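Local coordinates for hypothetical protein Atu2648 (Agrobacterium tumefaciens str. C58, PDB 1ZCE) that is of unknown function but folds as an EVE domain, related to ASCH and to the PUA domains that often bind RNA, at residues N39-R42 / A43-I46; H72-S75 / T76-G79. All coordinates share one frame; numbering follows the deposited sequence.

Interaction 1: residues N39-R42 / A43-I46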
ATOM      1  N   ASN A  39       2.869  -3.502 -12.620  1.00  3.74           N
ATOM      2  CA  ASN A  39       4.279  -3.200 -12.796  1.00  5.48           C
ATOM      3  C   ASN A  39       4.883  -2.617 -11.529  1.00  4.77           C
ATOM      4  O   ASN A  39       6.061  -2.832 -11.252  1.00  4.96           O
ATOM      5  CB  ASN A  39       4.481  -2.259 -13.986  1.00  6.40           C
ATOM      6  CG  ASN A  39       4.123  -2.915 -15.317  1.00  7.20           C
ATOM      7  OD1 ASN A  39       3.979  -4.138 -15.404  1.00  7.43           O
ATOM      8  ND2 ASN A  39       3.989  -2.102 -16.361  1.00  7.97           N
ATOM      9  N   ASN A  40       4.087  -1.881 -10.760  1.00  3.71           N
ATOM     10  CA  ASN A  40       4.589  -1.333  -9.507  1.00  4.03           C
ATOM     11  C   ASN A  40       4.889  -2.507  -8.574  1.00  3.94           C
ATOM     12  O   ASN A  40       5.903  -2.514  -7.876  1.00  5.21           O
ATOM     13  CB  ASN A  40       3.561  -0.377  -8.887  1.00  4.77           C
ATOM     14  CG  ASN A  40       3.541   0.990  -9.572  1.00  5.36           C
ATOM     15  OD1 ASN A  40       2.582   1.755  -9.452  1.00  6.52           O
ATOM     16  ND2 ASN A  40       4.612   1.301 -10.290  1.00  5.64           N
HETATM   17  N   MSE A  41       4.021  -3.510  -8.570  1.00  3.83           N
HETATM   18  CA  MSE A  41       4.272  -4.668  -7.725  1.00  3.56           C
HETATM   19  C   MSE A  41       5.524  -5.412  -8.191  1.00  4.10           C
HETATM   20  O   MSE A  41       6.293  -5.908  -7.369  1.00  4.74           O
HETATM   21  CB  MSE A  41       3.056  -5.600  -7.692  1.00  3.30           C
HETATM   22  CG  MSE A  41       1.899  -5.008  -6.895  1.00  4.12           C
HETATM   23 SE   MSE A  41       0.410  -6.221  -6.553  1.00  9.85          SE
HETATM   24  CE  MSE A  41      -0.210  -6.381  -8.391  1.00  5.68           C
ATOM     25  N   ARG A  42       5.729  -5.499  -9.502  1.00  4.03           N
ATOM     26  CA  ARG A  42       6.918  -6.165 -10.025  1.00  5.30           C
ATOM     27  C   ARG A  42       8.196  -5.441  -9.607  1.00  5.95           C
ATOM     28  O   ARG A  42       9.271  -6.034  -9.604  1.00  8.48           O
ATOM     29  CB  ARG A  42       6.872  -6.237 -11.552  1.00  6.04           C
ATOM     30  CG  ARG A  42       5.842  -7.191 -12.100  1.00  6.14           C
ATOM     31  CD  ARG A  42       5.812  -7.123 -13.610  1.00  7.72           C
ATOM     32  NE  ARG A  42       4.882  -8.090 -14.170  1.00  6.96           N
ATOM     33  CZ  ARG A  42       4.675  -8.251 -15.471  1.00  7.57           C
ATOM     34  NH1 ARG A  42       5.334  -7.500 -16.343  1.00  8.12           N
ATOM     35  NH2 ARG A  42       3.820  -9.168 -15.895  1.00  8.53           N
ATOM     36  N   ALA A  43       8.084  -4.163  -9.260  1.00  5.17           N
ATOM     37  CA  ALA A  43       9.249  -3.383  -8.855  1.00  6.64           C
ATOM     38  C   ALA A  43       9.539  -3.501  -7.363  1.00  5.78           C
ATOM     39  O   ALA A  43      10.542  -2.977  -6.881  1.00  7.75           O
ATOM     40  CB  ALA A  43       9.039  -1.921  -9.221  1.00  7.36           C
HETATM   41  N   MSE A  44       8.667  -4.198  -6.639  1.00  5.39           N
HETATM   42  CA  MSE A  44       8.822  -4.351  -5.196  1.00  4.85           C
HETATM   43  C   MSE A  44       9.793  -5.440  -4.781  1.00  5.59           C
HETATM   44  O   MSE A  44       9.930  -6.463  -5.453  1.00  6.12           O
HETATM   45  CB  MSE A  44       7.464  -4.623  -4.551  1.00  6.18           C
HETATM   46  CG  MSE A  44       6.501  -3.462  -4.687  1.00  5.24           C
HETATM   47 SE   MSE A  44       4.739  -3.919  -4.071  1.00 11.63          SE
HETATM   48  CE  MSE A  44       3.847  -2.308  -4.641  1.00  6.45           C
ATOM     49  N   LYS A  45      10.462  -5.204  -3.659  1.00  5.24           N
ATOM     50  CA  LYS A  45      11.403  -6.160  -3.101  1.00  6.18           C
ATOM     51  C   LYS A  45      10.878  -6.624  -1.746  1.00  6.26           C
ATOM     52  O   LYS A  45      10.051  -5.953  -1.125  1.00  6.22           O
ATOM     53  CB  LYS A  45      12.776  -5.507  -2.924  1.00  9.30           C
ATOM     54  CG  LYS A  45      13.404  -5.034  -4.225  1.00 11.63           C
ATOM     55  CD  LYS A  45      14.801  -4.472  -4.008  1.00 14.15           C
ATOM     56  CE  LYS A  45      15.358  -3.863  -5.286  1.00 15.08           C
ATOM     57  NZ  LYS A  45      14.621  -2.636  -5.684  1.00 15.23           N
ATOM     58  N   ILE A  46      11.354  -7.779  -1.296  1.00  6.73           N
ATOM     59  CA  ILE A  46      10.952  -8.299   0.001  1.00  6.83           C
ATOM     60  C   ILE A  46      11.325  -7.255   1.045  1.00  6.87           C
ATOM     61  O   ILE A  46      12.433  -6.717   1.022  1.00  6.87           O
ATOM     62  CB  ILE A  46      11.691  -9.618   0.323  1.00  7.49           C
ATOM     63  CG1 ILE A  46      11.243 -10.714  -0.645  1.00  9.46           C
ATOM     64  CG2 ILE A  46      11.428 -10.039   1.764  1.00  9.58           C
ATOM     65  CD1 ILE A  46       9.753 -10.994  -0.606  1.00  9.84           C
TER
HETATM   66  O   HOH W   1       8.048  -8.127  -6.772  1.00  5.48           O
HETATM   67  O   HOH W   2      11.390  -6.080  -8.178  1.00 23.60           O
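The selenomethionine M44 folds back over M41 where the chain leaves helix 35-42. Its CB rests on the carbonyl of the preceding turn, 3.3 Å from M41 O. CG then meets the next carbonyl back, lying 3.4 Å from N40 O, a van der Waals contact of a methylene with a carbonyl oxygen. With CG anti to the carbonyl carbon (chi1 -65°) and the chain extended beyond it, M44 SE passes 3.8 Å from M41 CA. At the tip, M44 CE arrives 4.0 Å from M41 CG, the two side chains crossing at a slant. M41, also a selenomethionine, bends about its CG-SE bond (chi3 -68°), and its side chain touches W29, V32 and V122. Methionine, of which selenomethionine is the labelled form, is long, unbranched and flexible, which suits a buried spot where the backbone changes direction.

Backbone bonds hold the turn. M44 N donates to M41 O at 3.0 Å, nearly straight at 158°, and A43 N reaches N40 O at 3.1 Å; both amides stand above the carbonyl planes. Small A43 fits here, with only a methyl beside the turn. Water 1 bridges M41 O and M44 O, while water 2 joins R42 O to M44 O, so these three carbonyls are bound by water, M41 O in addition to its bond from M44 N. R42 stretches away in extended form to a salt bridge with D84.

M44 also packs on W5, Y7 and V67 of the sheet and N40 on W5 and P124. The chemistry thus divides in two: apolar atoms close the inner side against the sheet, whereas on the outer side polar backbone is met by water, as expected where a helix gives way to a loop.

Interaction 2: residues H72-S75 / T76-G79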
ATOM      1  N   HIS A  72       4.354 -12.918  -8.403  1.00  6.04           N
ATOM      2  CA  HIS A  72       4.140 -14.273  -8.888  1.00  5.80           C
ATOM      3  C   HIS A  72       2.754 -14.304  -9.532  1.00  6.40           C
ATOM      4  O   HIS A  72       1.940 -13.409  -9.301  1.00  6.93           O
ATOM      5  CB  HIS A  72       4.195 -15.265  -7.725  1.00  6.42           C
ATOM      6  CG  HIS A  72       3.118 -15.052  -6.709  1.00  7.19           C
ATOM      7  ND1 HIS A  72       3.303 -14.306  -5.561  1.00  9.29           N
ATOM      8  CD2 HIS A  72       1.822 -15.440  -6.695  1.00  7.72           C
ATOM      9  CE1 HIS A  72       2.168 -14.248  -4.891  1.00  7.74           C
ATOM     10  NE2 HIS A  72       1.251 -14.927  -5.559  1.00 11.59           N
ATOM     11  N   PRO A  73       2.467 -15.330 -10.348  1.00  6.43           N
ATOM     12  CA  PRO A  73       1.149 -15.394 -10.983  1.00  7.67           C
ATOM     13  C   PRO A  73      -0.000 -15.214  -9.990  1.00  7.19           C
ATOM     14  O   PRO A  73       0.002 -15.794  -8.907  1.00  6.73           O
ATOM     15  CB  PRO A  73       1.150 -16.777 -11.629  1.00  8.52           C
ATOM     16  CG  PRO A  73       2.574 -16.941 -12.033  1.00  9.74           C
ATOM     17  CD  PRO A  73       3.331 -16.428 -10.818  1.00  7.05           C
ATOM     18  N   ASP A  74      -0.976 -14.393 -10.365  1.00  7.26           N
ATOM     19  CA  ASP A  74      -2.150 -14.129  -9.532  1.00  7.43           C
ATOM     20  C   ASP A  74      -3.022 -15.389  -9.542  1.00  8.76           C
ATOM     21  O   ASP A  74      -3.544 -15.772 -10.587  1.00  8.43           O
ATOM     22  CB  ASP A  74      -2.926 -12.947 -10.124  1.00  7.65           C
ATOM     23  CG  ASP A  74      -4.122 -12.532  -9.281  1.00  6.72           C
ATOM     24  OD1 ASP A  74      -4.661 -13.377  -8.539  1.00  7.85           O
ATOM     25  OD2 ASP A  74      -4.532 -11.354  -9.382  1.00  7.70           O
ATOM     26  N   SER A  75      -3.194 -16.017  -8.382  1.00  8.60           N
ATOM     27  CA  SER A  75      -3.978 -17.246  -8.277  1.00  9.48           C
ATOM     28  C   SER A  75      -5.419 -17.111  -8.755  1.00 10.31           C
ATOM     29  O   SER A  75      -6.095 -18.116  -8.980  1.00 12.55           O
ATOM     30  CB  SER A  75      -3.982 -17.745  -6.832  1.00 10.15           C
ATOM     31  OG  SER A  75      -4.752 -16.887  -6.008  1.00 11.27           O
ATOM     32  N   THR A  76      -5.895 -15.880  -8.902  1.00 10.57           N
ATOM     33  CA  THR A  76      -7.265 -15.650  -9.348  1.00 11.30           C
ATOM     34  C   THR A  76      -7.337 -15.330 -10.838  1.00 12.30           C
ATOM     35  O   THR A  76      -8.420 -15.105 -11.375  1.00 14.04           O
ATOM     36  CB  THR A  76      -7.924 -14.484  -8.576  1.00 11.50           C
ATOM     37  OG1 THR A  76      -7.285 -13.249  -8.925  1.00 12.08           O
ATOM     38  CG2 THR A  76      -7.809 -14.707  -7.072  1.00 11.60           C
ATOM     39  N   ALA A  77      -6.185 -15.312 -11.502  1.00 12.97           N
ATOM     40  CA  ALA A  77      -6.132 -15.008 -12.929  1.00 14.96           C
ATOM     41  C   ALA A  77      -6.171 -16.276 -13.771  1.00 17.06           C
ATOM     42  O   ALA A  77      -5.752 -16.276 -14.927  1.00 17.79           O
ATOM     43  CB  ALA A  77      -4.875 -14.212 -13.247  1.00 14.48           C
ATOM     44  N   GLU A  78      -6.690 -17.349 -13.183  1.00 20.03           N
ATOM     45  CA  GLU A  78      -6.801 -18.641 -13.851  1.00 22.66           C
ATOM     46  C   GLU A  78      -5.609 -18.988 -14.740  1.00 23.53           C
ATOM     47  O   GLU A  78      -5.753 -19.237 -15.938  1.00 24.90           O
ATOM     48  CB  GLU A  78      -8.117 -18.713 -14.643  1.00 23.78           C
ATOM     49  CG  GLU A  78      -8.439 -17.501 -15.505  1.00 26.05           C
ATOM     50  CD  GLU A  78      -7.731 -17.520 -16.842  1.00 26.96           C
ATOM     51  OE1 GLU A  78      -7.911 -18.502 -17.593  1.00 28.45           O
ATOM     52  OE2 GLU A  78      -7.000 -16.554 -17.149  1.00 28.32           O
ATOM     53  N   GLY A  79      -4.426 -19.004 -14.132  1.00 24.26           N
ATOM     54  CA  GLY A  79      -3.213 -19.335 -14.855  1.00 25.07           C
ATOM     55  C   GLY A  79      -2.899 -18.443 -16.040  1.00 25.43           C
ATOM     56  O   GLY A  79      -2.266 -18.888 -16.999  1.00 26.79           O
TER
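D74 and T76 meet at the start of the loop after strand 60-73, where a type I beta turn runs from D74 to A77. The aspartate holds its CG anti to the backbone N (chi1 -176°), which carries the carboxylate forward over the turn. Its OD1 takes two bonds from T76: the amide N at 2.8 Å, closing an Asx turn, and the hydroxyl OG1 at 2.7 Å. Both donors come from the same face of the carboxylate, well above its plane. The threonine can offer both because chi1 of 68° tucks OG1 between its own backbone N and carbonyl carbon; CG2 is then left beside the backbone N.

The main chain closes the turn with A77 N donating to D74 O at 2.8 Å and a N-H...O angle of 163°. Beside this bond the methyl of A77 touches the aspartate, CB to CB at 3.9 Å, and alanine is small enough to lie there without pushing the turn open. An aspartate suits the first position because its short side chain can reach forward to the amide two residues on. S75 also holds its hydroxyl close to the backbone, and OG bonds to E28.

The other carboxylate oxygen is taken up by a neighbouring loop: D74 OD2 makes a salt bridge with R33 and accepts from G31 N, while T76 OG1 is also bonded to R33. These bonds fix the carboxylate from both ends and probably favour its charged form. The turn thereby joins the end of strand 60-73 to the segment between strand 27-28 and helix 35-42, and through E28 to strand 27-28 itself, with A77 packed on W83 and R33. On the strand side, H72 pairs through its backbone with C85 of the antiparallel strand 84-99, and D74 with W83 just before it.

How the interactions relate
The two sites come in series along one chain: interaction 1 ends before strand 49-54, and interaction 2 begins at the end of strand 60-73, the adjacent strand in the mixed sheet. Their centres lie 16 Å apart and their nearest atoms about 7 Å, with no direct touch. Interaction 1 lies nearer the middle of the domain, its helix packed against the sheet; interaction 2 is further out, 20 Å from the centre of the chain. Strand 60-73 connects them, since side chains of M41 and R42 touch S71, next to H72. Both are local changes of chain direction within the EVE domain: one leads a helix towards the sheet, the other leads a strand out of it.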